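Local coordinates for galactokinase (Bifidobacterium longum subsp. infantis ATCC 15697 = JCM 1222 = DSM 20088, PDB 6TEQ), which probably phosphorylates galactose at the expense of ATP, as a GHMP-family kinase, and is captured here with 2-deoxy-2-fluoro-galactose bound, at residues H62-I66 with S411-E415. Coordinates in Å, arbitrary orientation, origin at the centre of the assembly. Residues are numbered along the deposited sequence.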
loop_
_atom_site.group_PDB
_atom_site.type_symbol
_atom_site.label_atom_id
_atom_site.label_comp_id
_atom_site.label_asym_id
_atom_site.label_seq_id
_atom_site.Cartn_x
_atom_site.Cartn_y
_atom_site.Cartn_z
ATOM N N HIS A 62 -0.537 2.842 11.866
ATOM C CA HIS A 62 -1.098 1.482 12.035
ATOM C C HIS A 62 -0.071 0.494 11.491
ATOM O O HIS A 62 0.337 0.610 10.309
ATOM C CB HIS A 62 -2.396 1.307 11.258
ATOM C CG HIS A 62 -3.449 2.238 11.734
ATOM N ND1 HIS A 62 -3.369 3.589 11.452
ATOM C CD2 HIS A 62 -4.555 2.041 12.489
ATOM C CE1 HIS A 62 -4.389 4.204 12.051
ATOM N NE2 HIS A 62 -5.152 3.265 12.656
ATOM N N ARG A 63 0.345 -0.475 12.297
ATOM C CA ARG A 63 1.403 -1.427 11.978
ATOM C C ARG A 63 0.936 -2.856 12.220
ATOM O O ARG A 63 0.036 -3.097 13.101
ATOM C CB ARG A 63 2.650 -1.104 12.752
ATOM C CG ARG A 63 3.226 0.284 12.416
ATOM C CD ARG A 63 4.110 0.872 13.491
ATOM N NE ARG A 63 5.484 0.363 13.555
ATOM C CZ ARG A 63 6.490 0.716 12.764
ATOM N NH1 ARG A 63 6.308 1.570 11.774
ATOM N NH2 ARG A 63 7.703 0.238 12.998
ATOM N N THR A 64 1.630 -3.754 11.528
ATOM C CA THR A 64 1.608 -5.202 11.813
ATOM C C THR A 64 2.883 -5.473 12.620
ATOM O O THR A 64 3.993 -5.174 12.104
ATOM C CB THR A 64 1.566 -6.016 10.536
ATOM O OG1 THR A 64 0.293 -5.718 9.980
ATOM C CG2 THR A 64 1.739 -7.515 10.694
ATOM N N PHE A 65 2.735 -6.139 13.753
ATOM C CA PHE A 65 3.818 -6.515 14.658
ATOM C C PHE A 65 4.051 -8.003 14.567
ATOM O O PHE A 65 3.098 -8.799 14.528
ATOM C CB PHE A 65 3.490 -6.174 16.112
ATOM C CG PHE A 65 3.445 -4.689 16.333
ATOM C CD1 PHE A 65 2.314 -3.979 16.017
ATOM C CD2 PHE A 65 4.451 -4.038 17.027
ATOM C CE1 PHE A 65 2.297 -2.611 16.191
ATOM C CE2 PHE A 65 4.454 -2.663 17.164
ATOM C CZ PHE A 65 3.350 -1.964 16.781
ATOM N N ILE A 66 5.304 -8.348 14.323
ATOM C CA ILE A 66 5.705 -9.763 14.172
ATOM C C ILE A 66 6.659 -10.079 15.303
ATOM O O ILE A 66 7.753 -9.477 15.388
ATOM C CB ILE A 66 6.348 -10.107 12.841
ATOM C CG1 ILE A 66 6.568 -11.621 12.635
ATOM C CG2 ILE A 66 7.570 -9.258 12.542
ATOM C CD1 ILE A 66 7.286 -11.947 11.360
ATOM N N SER A 411 8.615 4.199 8.927
ATOM C CA SER A 411 8.636 2.940 8.175
ATOM C C SER A 411 8.834 1.770 9.154
ATOM O O SER A 411 8.871 1.952 10.395
ATOM C CB SER A 411 9.736 2.964 7.132
ATOM O OG SER A 411 11.011 2.964 7.792
ATOM N N ALA A 412 9.013 0.605 8.606
ATOM C CA ALA A 412 9.245 -0.657 9.347
ATOM C C ALA A 412 10.460 -0.480 10.263
ATOM O O ALA A 412 11.432 0.194 9.895
ATOM C CB ALA A 412 9.415 -1.795 8.406
ATOM N N SER A 413 10.468 -1.175 11.363
ATOM C CA SER A 413 11.584 -1.090 12.323
ATOM C C SER A 413 11.564 -2.288 13.240
ATOM O O SER A 413 10.493 -2.944 13.400
ATOM C CB SER A 413 11.565 0.176 13.111
ATOM O OG SER A 413 10.468 0.238 13.973
ATOM N N ARG A 414 12.695 -2.521 13.865
ATOM C CA ARG A 414 12.720 -3.408 15.037
ATOM C C ARG A 414 12.075 -2.666 16.199
ATOM O O ARG A 414 12.317 -1.460 16.391
ATOM C CB ARG A 414 14.128 -3.847 15.474
ATOM C CG ARG A 414 14.037 -4.936 16.537
ATOM C CD ARG A 414 15.352 -5.641 16.570
ATOM N NE ARG A 414 16.306 -4.795 17.249
ATOM C CZ ARG A 414 17.650 -4.922 17.138
ATOM N NH1 ARG A 414 18.197 -5.797 16.320
ATOM N NH2 ARG A 414 18.456 -4.134 17.813
ATOM N N GLU A 415 11.201 -3.348 16.905
ATOM C CA GLU A 415 10.415 -2.811 18.032
ATOM C C GLU A 415 11.003 -3.287 19.360
ATOM O O GLU A 415 10.996 -2.497 20.253
ATOM C CB GLU A 415 8.950 -3.222 17.861
ATOM C CG GLU A 415 8.241 -2.667 16.630
ATOM C CD GLU A 415 7.729 -1.248 16.739
ATOM O OE1 GLU A 415 7.679 -0.758 17.857
ATOM O OE2 GLU A 415 7.365 -0.631 15.707
#
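In the mixed β-sheet of this GHMP-kinase fold, strand 33-42 pairs antiparallel with both 54-70 and the C-terminal strand 413-417, so H62-I66 and S411-E415 are next-but-one neighbours. The axes of strands 62-66 and 413-415 come within 8.7 Å at 61°; no backbone pairing joins them, and the R63 side chain makes the link, to a backbone carbonyl and a carboxylate. R63 (chi1 m, chi2 t) leaves its strand toward the C-terminal segment, passing A36 and P38 of the intervening strand; chi3 and chi4, both 79°, then bend the chain so that the guanidinium presents its edge to S411 O and E415 OE2. R63 NH1 donates to S411 O at 2.9 Å, capturing a carbonyl in the loop just before the strand begins. E415, with chi1 and chi2 both m, points back and completes a salt bridge, R63 NH2 to E415 OE2 at 2.9 Å, while its OE1 is hydrogen-bonded to H12. F65 starts sideways, yet its ring reaches the carboxylate, CE2 lying 3.6 Å from E415 CD. T64 and I66 instead pack on helix 141-156. The buried R63 thus bridges across strand 33-42; its NE adds a weak hydrogen bond to E415 OE2 at 3.0 Å, within the same salt bridge.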